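Local coordinates for erythrocyte membrane protein 1 (Plasmodium falciparum, PDB 6S8T), which binds ICAM-1 through this DBLbeta domain and so probably mediates adhesion of infected erythrocytes to host cells, at residues G78-K83 / H117-N122; G190-G195 / K206-L211. One frame throughout, in Å; residues are numbered along the deposited sequence.

Contact 1: G78-K83 / H117-N122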
loop_
_atom_site.group_PDB
_atom_site.type_symbol
_atom_site.label_atom_id
_atom_site.label_comp_id
_atom_site.label_asym_id
_atom_site.label_seq_id
_atom_site.Cartn_x
_atom_site.Cartn_y
_atom_site.Cartn_z
ATOM N N GLY A 78 4.279 -22.967 0.047
ATOM C CA GLY A 78 5.021 -21.762 -0.246
ATOM C C GLY A 78 4.236 -20.504 0.077
ATOM O O GLY A 78 3.009 -20.508 0.177
ATOM N N ALA A 79 4.970 -19.403 0.245
ATOM C CA ALA A 79 4.317 -18.139 0.567
ATOM C C ALA A 79 3.523 -17.598 -0.615
ATOM O O ALA A 79 2.476 -16.970 -0.419
ATOM C CB ALA A 79 5.348 -17.112 1.032
ATOM N N CYS A 80 3.994 -17.829 -1.843
ATOM C CA CYS A 80 3.287 -17.391 -3.039
ATOM C C CYS A 80 2.365 -18.465 -3.604
ATOM O O CYS A 80 1.950 -18.360 -4.764
ATOM C CB CYS A 80 4.277 -16.941 -4.116
ATOM S SG CYS A 80 5.214 -15.430 -3.765
ATOM N N THR A 81 2.036 -19.488 -2.818
ATOM C CA THR A 81 1.232 -20.596 -3.322
ATOM C C THR A 81 -0.163 -20.116 -3.699
ATOM O O THR A 81 -0.899 -19.583 -2.860
ATOM C CB THR A 81 1.148 -21.709 -2.279
ATOM O OG1 THR A 81 2.442 -22.299 -2.103
ATOM C CG2 THR A 81 0.169 -22.782 -2.725
ATOM N N GLY A 82 -0.515 -20.292 -4.968
ATOM C CA GLY A 82 -1.843 -19.953 -5.448
ATOM C C GLY A 82 -2.189 -18.479 -5.449
ATOM O O GLY A 82 -3.338 -18.121 -5.166
ATOM N N LYS A 83 -1.230 -17.614 -5.768
ATOM C CA LYS A 83 -1.455 -16.177 -5.812
ATOM C C LYS A 83 -1.332 -15.670 -7.244
ATOM O O LYS A 83 -0.414 -16.059 -7.973
ATOM C CB LYS A 83 -0.462 -15.433 -4.910
ATOM C CG LYS A 83 -0.523 -15.829 -3.434
ATOM C CD LYS A 83 -1.840 -15.413 -2.789
ATOM C CE LYS A 83 -1.900 -15.846 -1.333
ATOM N NZ LYS A 83 -3.203 -15.512 -0.694
ATOM N N HIS A 117 -2.925 -9.761 -4.267
ATOM C CA HIS A 117 -2.168 -10.958 -4.617
ATOM C C HIS A 117 -0.857 -11.063 -3.844
ATOM O O HIS A 117 0.121 -11.629 -4.344
ATOM C CB HIS A 117 -1.912 -10.997 -6.124
ATOM C CG HIS A 117 -3.156 -10.862 -6.945
ATOM N ND1 HIS A 117 -4.172 -11.792 -6.917
ATOM C CD2 HIS A 117 -3.554 -9.897 -7.807
ATOM C CE1 HIS A 117 -5.138 -11.412 -7.733
ATOM N NE2 HIS A 117 -4.786 -10.267 -8.288
ATOM N N MET A 118 -0.828 -10.533 -2.626
ATOM C CA MET A 118 0.356 -10.593 -1.782
ATOM C C MET A 118 0.638 -12.032 -1.350
ATOM O O MET A 118 -0.278 -12.828 -1.132
ATOM C CB MET A 118 0.156 -9.688 -0.564
ATOM C CG MET A 118 1.414 -9.270 0.164
ATOM S SD MET A 118 1.079 -7.893 1.286
ATOM C CE MET A 118 2.544 -7.940 2.313
ATOM N N CYS A 119 1.928 -12.364 -1.224
ATOM C CA CYS A 119 2.357 -13.734 -0.919
ATOM C C CYS A 119 2.379 -13.953 0.594
ATOM O O CYS A 119 3.423 -13.909 1.249
ATOM C CB CYS A 119 3.725 -14.023 -1.530
ATOM S SG CYS A 119 3.813 -14.006 -3.339
ATOM N N THR A 120 1.200 -14.228 1.153
ATOM C CA THR A 120 1.052 -14.477 2.584
ATOM C C THR A 120 0.407 -15.832 2.861
ATOM O O THR A 120 -0.192 -16.036 3.918
ATOM C CB THR A 120 0.243 -13.364 3.244
ATOM O OG1 THR A 120 -1.036 -13.264 2.605
ATOM C CG2 THR A 120 0.969 -12.037 3.124
ATOM N N SER A 121 0.544 -16.774 1.924
ATOM C CA SER A 121 -0.150 -18.051 2.042
ATOM C C SER A 121 0.384 -18.887 3.201
ATOM O O SER A 121 -0.383 -19.623 3.833
ATOM C CB SER A 121 -0.042 -18.825 0.726
ATOM O OG SER A 121 -0.763 -20.039 0.786
ATOM N N ASN A 122 1.684 -18.798 3.492
ATOM C CA ASN A 122 2.222 -19.510 4.647
ATOM C C ASN A 122 1.610 -18.989 5.940
ATOM O O ASN A 122 1.325 -19.766 6.859
ATOM C CB ASN A 122 3.747 -19.391 4.684
ATOM C CG ASN A 122 4.222 -17.955 4.831
ATOM O OD1 ASN A 122 3.702 -17.051 4.180
ATOM N ND2 ASN A 122 5.216 -17.740 5.689
HETATM O O HOH W 1 -2.809 -12.369 -0.911
#
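Cys80 and Cys119 are joined by a disulfide whose C-S-S-C torsion is 96°, and the side chain of Lys83 runs over the backbone of residues 117-120. Its CB lies 3.9 Å from His117 O. A bend at chi2 (-67°) turns the chain so that CG and CD follow the carbonyl of Met118, with CD 3.4 Å from Met118 O. CE stays equally near that oxygen and reaches Ser121 CB, 4.1 Å away. At the tip, Lys83 NZ donates to a water whose oxygen is 3.2 Å away. That water in turn donates to Met118 O, while a salt bridge to Glu124 takes up the charge.

Next to the disulfide, Ser121 N gives a hydrogen bond to Ala79 O (3.0 Å). Ala79 CB packs against Asn122 OD1 at 3.6 Å; that oxygen is buried with no polar partner, whereas ND2 is held by Asp144.

In this disulfide-rich DBL domain the bond staples an irregular loop, folded into a type I turn (Gly78-Thr81) and a type II turn (Cys80-Lys83), to the residues leading into helix 121-124. Helix 137-163 packs on Ala79, Cys80 and Asn122, and helix 172-194 receives Met118.

Contact 2: G190-G195 / K206-L211; sequences GDIIRG and KLQGHL
Leu207 meets Ile192 through a single methyl: CD2 lies 3.9 Å from Ile192 CG2, and the two side chains cross at about a right angle. Leu207 also touches Leu123 and Glu124 of helix 121-124, so this leucine is shared between two helices.

One residue on, Gln208 makes the polar link. Its chain leaves with CG anti to the carbonyl carbon and bends at chi2 (-61°), which swings the amide across to the C-terminal turn of helix 172-194. NE2 donates to Ile192 O at 3.0 Å in a nearly straight bond (173° at the hydrogen). The acceptor lies in the amide plane, while the donor is tilted slightly from the plane of the carbonyl. Ile192 O also receives a weak bond from Gly195 N, so the glutamine supplies a second donor to an oxygen at a helix end. The same NE2 rests 3.8 Å from Ile192 CG2. OE1 accepts from Arg249 NH2, which fixes the amide at both ends, and the CA of Gly195 approaches this oxygen at 4.1 Å.

Leu211, one turn later, reaches over the backbone with CD1, 3.6 Å from Ile192 O and 4.0 Å from Ile193 CA. The same methyl meets Ile193 CD1 at 4.2 Å. Arg249 and Trp252 of helix 246-268 border this side, against Leu211 and Ile193 respectively.

The axes of the short helical segments come within 10.4 Å. Gly195, with positive phi, is the C-prime residue of a Schellman motif. The arrangement belongs to the largely helical Duffy-binding-like fold: two consecutive helices, 172-194 and 202-221, joined by a short loop after that Schellman end and inclined at 60°, in which a side-chain amide of the second helix bonds to one carbonyl, Ile192 O, in the last turn of the first.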
loop_
_atom_site.group_PDB
_atom_site.type_symbol
_atom_site.label_atom_id
_atom_site.label_comp_id
_atom_site.label_asym_id
_atom_site.label_seq_id
_atom_site.Cartn_x
_atom_site.Cartn_y
_atom_site.Cartn_z
ATOM N N GLY A 190 3.431 -5.053 7.915
ATOM C CA GLY A 190 3.373 -4.535 9.275
ATOM C C GLY A 190 1.952 -4.284 9.743
ATOM O O GLY A 190 1.616 -4.537 10.902
ATOM N N ASP A 191 1.093 -3.792 8.845
ATOM C CA ASP A 191 -0.298 -3.566 9.222
ATOM C C ASP A 191 -1.065 -4.874 9.379
ATOM O O ASP A 191 -2.020 -4.935 10.164
ATOM C CB ASP A 191 -0.974 -2.645 8.206
ATOM C CG ASP A 191 -0.608 -1.179 8.421
ATOM O OD1 ASP A 191 0.088 -0.888 9.421
ATOM O OD2 ASP A 191 -1.003 -0.326 7.597
ATOM N N ILE A 192 -0.667 -5.928 8.660
ATOM C CA ILE A 192 -1.297 -7.232 8.855
ATOM C C ILE A 192 -0.946 -7.791 10.226
ATOM O O ILE A 192 -1.815 -8.300 10.947
ATOM C CB ILE A 192 -0.891 -8.205 7.731
ATOM C CG1 ILE A 192 -1.439 -7.737 6.382
ATOM C CG2 ILE A 192 -1.385 -9.612 8.036
ATOM C CD1 ILE A 192 -1.092 -8.662 5.234
ATOM N N ILE A 193 0.329 -7.707 10.609
ATOM C CA ILE A 193 0.763 -8.231 11.901
ATOM C C ILE A 193 0.126 -7.450 13.047
ATOM O O ILE A 193 -0.302 -8.034 14.050
ATOM C CB ILE A 193 2.302 -8.214 11.985
ATOM C CG1 ILE A 193 2.908 -9.062 10.864
ATOM C CG2 ILE A 193 2.773 -8.716 13.339
ATOM C CD1 ILE A 193 2.466 -10.508 10.894
ATOM N N ARG A 194 0.050 -6.126 12.926
ATOM C CA ARG A 194 -0.500 -5.308 14.002
ATOM C C ARG A 194 -2.024 -5.271 14.008
ATOM O O ARG A 194 -2.608 -4.833 15.005
ATOM C CB ARG A 194 0.044 -3.876 13.919
ATOM C CG ARG A 194 1.515 -3.729 14.301
ATOM C CD ARG A 194 2.045 -2.319 14.000
ATOM N NE ARG A 194 2.022 -2.024 12.570
ATOM C CZ ARG A 194 2.624 -0.984 11.998
ATOM N NH1 ARG A 194 3.315 -0.121 12.734
ATOM N NH2 ARG A 194 2.538 -0.810 10.682
ATOM N N GLY A 195 -2.682 -5.722 12.941
ATOM C CA GLY A 195 -4.131 -5.701 12.884
ATOM C C GLY A 195 -4.747 -4.432 12.334
ATOM O O GLY A 195 -5.946 -4.209 12.536
ATOM N N LYS A 206 -9.126 -15.748 8.467
ATOM C CA LYS A 206 -8.391 -16.903 8.971
ATOM C C LYS A 206 -6.979 -16.516 9.395
ATOM O O LYS A 206 -6.461 -17.030 10.394
ATOM C CB LYS A 206 -8.352 -17.999 7.906
ATOM C CG LYS A 206 -7.562 -19.234 8.303
ATOM C CD LYS A 206 -7.680 -20.323 7.248
ATOM C CE LYS A 206 -7.207 -19.829 5.892
ATOM N NZ LYS A 206 -7.301 -20.887 4.850
ATOM N N LEU A 207 -6.346 -15.607 8.653
ATOM C CA LEU A 207 -4.999 -15.171 9.004
ATOM C C LEU A 207 -4.992 -14.407 10.324
ATOM O O LEU A 207 -4.131 -14.646 11.180
ATOM C CB LEU A 207 -4.421 -14.322 7.870
ATOM C CG LEU A 207 -3.103 -13.575 8.077
ATOM C CD1 LEU A 207 -2.049 -14.470 8.693
ATOM C CD2 LEU A 207 -2.614 -13.027 6.744
ATOM N N GLN A 208 -5.948 -13.496 10.515
ATOM C CA GLN A 208 -6.004 -12.746 11.765
ATOM C C GLN A 208 -6.317 -13.647 12.951
ATOM O O GLN A 208 -5.888 -13.359 14.074
ATOM C CB GLN A 208 -7.036 -11.625 11.662
ATOM C CG GLN A 208 -6.624 -10.496 10.738
ATOM C CD GLN A 208 -5.353 -9.807 11.198
ATOM O OE1 GLN A 208 -5.130 -9.623 12.398
ATOM N NE2 GLN A 208 -4.505 -9.431 10.244
ATOM N N GLY A 209 -7.053 -14.738 12.728
ATOM C CA GLY A 209 -7.366 -15.639 13.825
ATOM C C GLY A 209 -6.141 -16.362 14.350
ATOM O O GLY A 209 -6.021 -16.608 15.554
ATOM N N HIS A 210 -5.215 -16.714 13.454
ATOM C CA HIS A 210 -3.978 -17.357 13.879
ATOM C C HIS A 210 -3.132 -16.414 14.724
ATOM O O HIS A 210 -2.542 -16.833 15.726
ATOM C CB HIS A 210 -3.189 -17.837 12.662
ATOM C CG HIS A 210 -3.884 -18.896 11.865
ATOM N ND1 HIS A 210 -4.876 -19.695 12.392
ATOM C CD2 HIS A 210 -3.727 -19.291 10.579
ATOM C CE1 HIS A 210 -5.301 -20.535 11.465
ATOM N NE2 HIS A 210 -4.620 -20.310 10.355
ATOM N N LEU A 211 -3.067 -15.137 14.340
ATOM C CA LEU A 211 -2.243 -14.183 15.076
ATOM C C LEU A 211 -2.808 -13.913 16.466
ATOM O O LEU A 211 -2.048 -13.712 17.422
ATOM C CB LEU A 211 -2.113 -12.879 14.289
ATOM C CG LEU A 211 -1.429 -12.971 12.922
ATOM C CD1 LEU A 211 -1.360 -11.599 12.262
ATOM C CD2 LEU A 211 -0.041 -13.575 13.057
#

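Contact 1 closes before contact 2 opens, so the two follow in series along the chain. Their centres are 15 Å apart and their nearest atoms about 4 Å, without touching. Helix 121-124, which begins in contact 1, packs on Leu207 of contact 2, and Glu124 belongs to both surroundings: it pairs with Lys83 and touches Leu207. Helix 172-194 is a second bridge, receiving Met118 earlier along its length and ending in contact 2. Together they illustrate two ways of fixing a helical fold, a covalent link that ties a long loop to a helix start and, between consecutive helices, methyl packing with a side-chain-to-backbone hydrogen bond, both within one DBLbeta domain of a much longer protein.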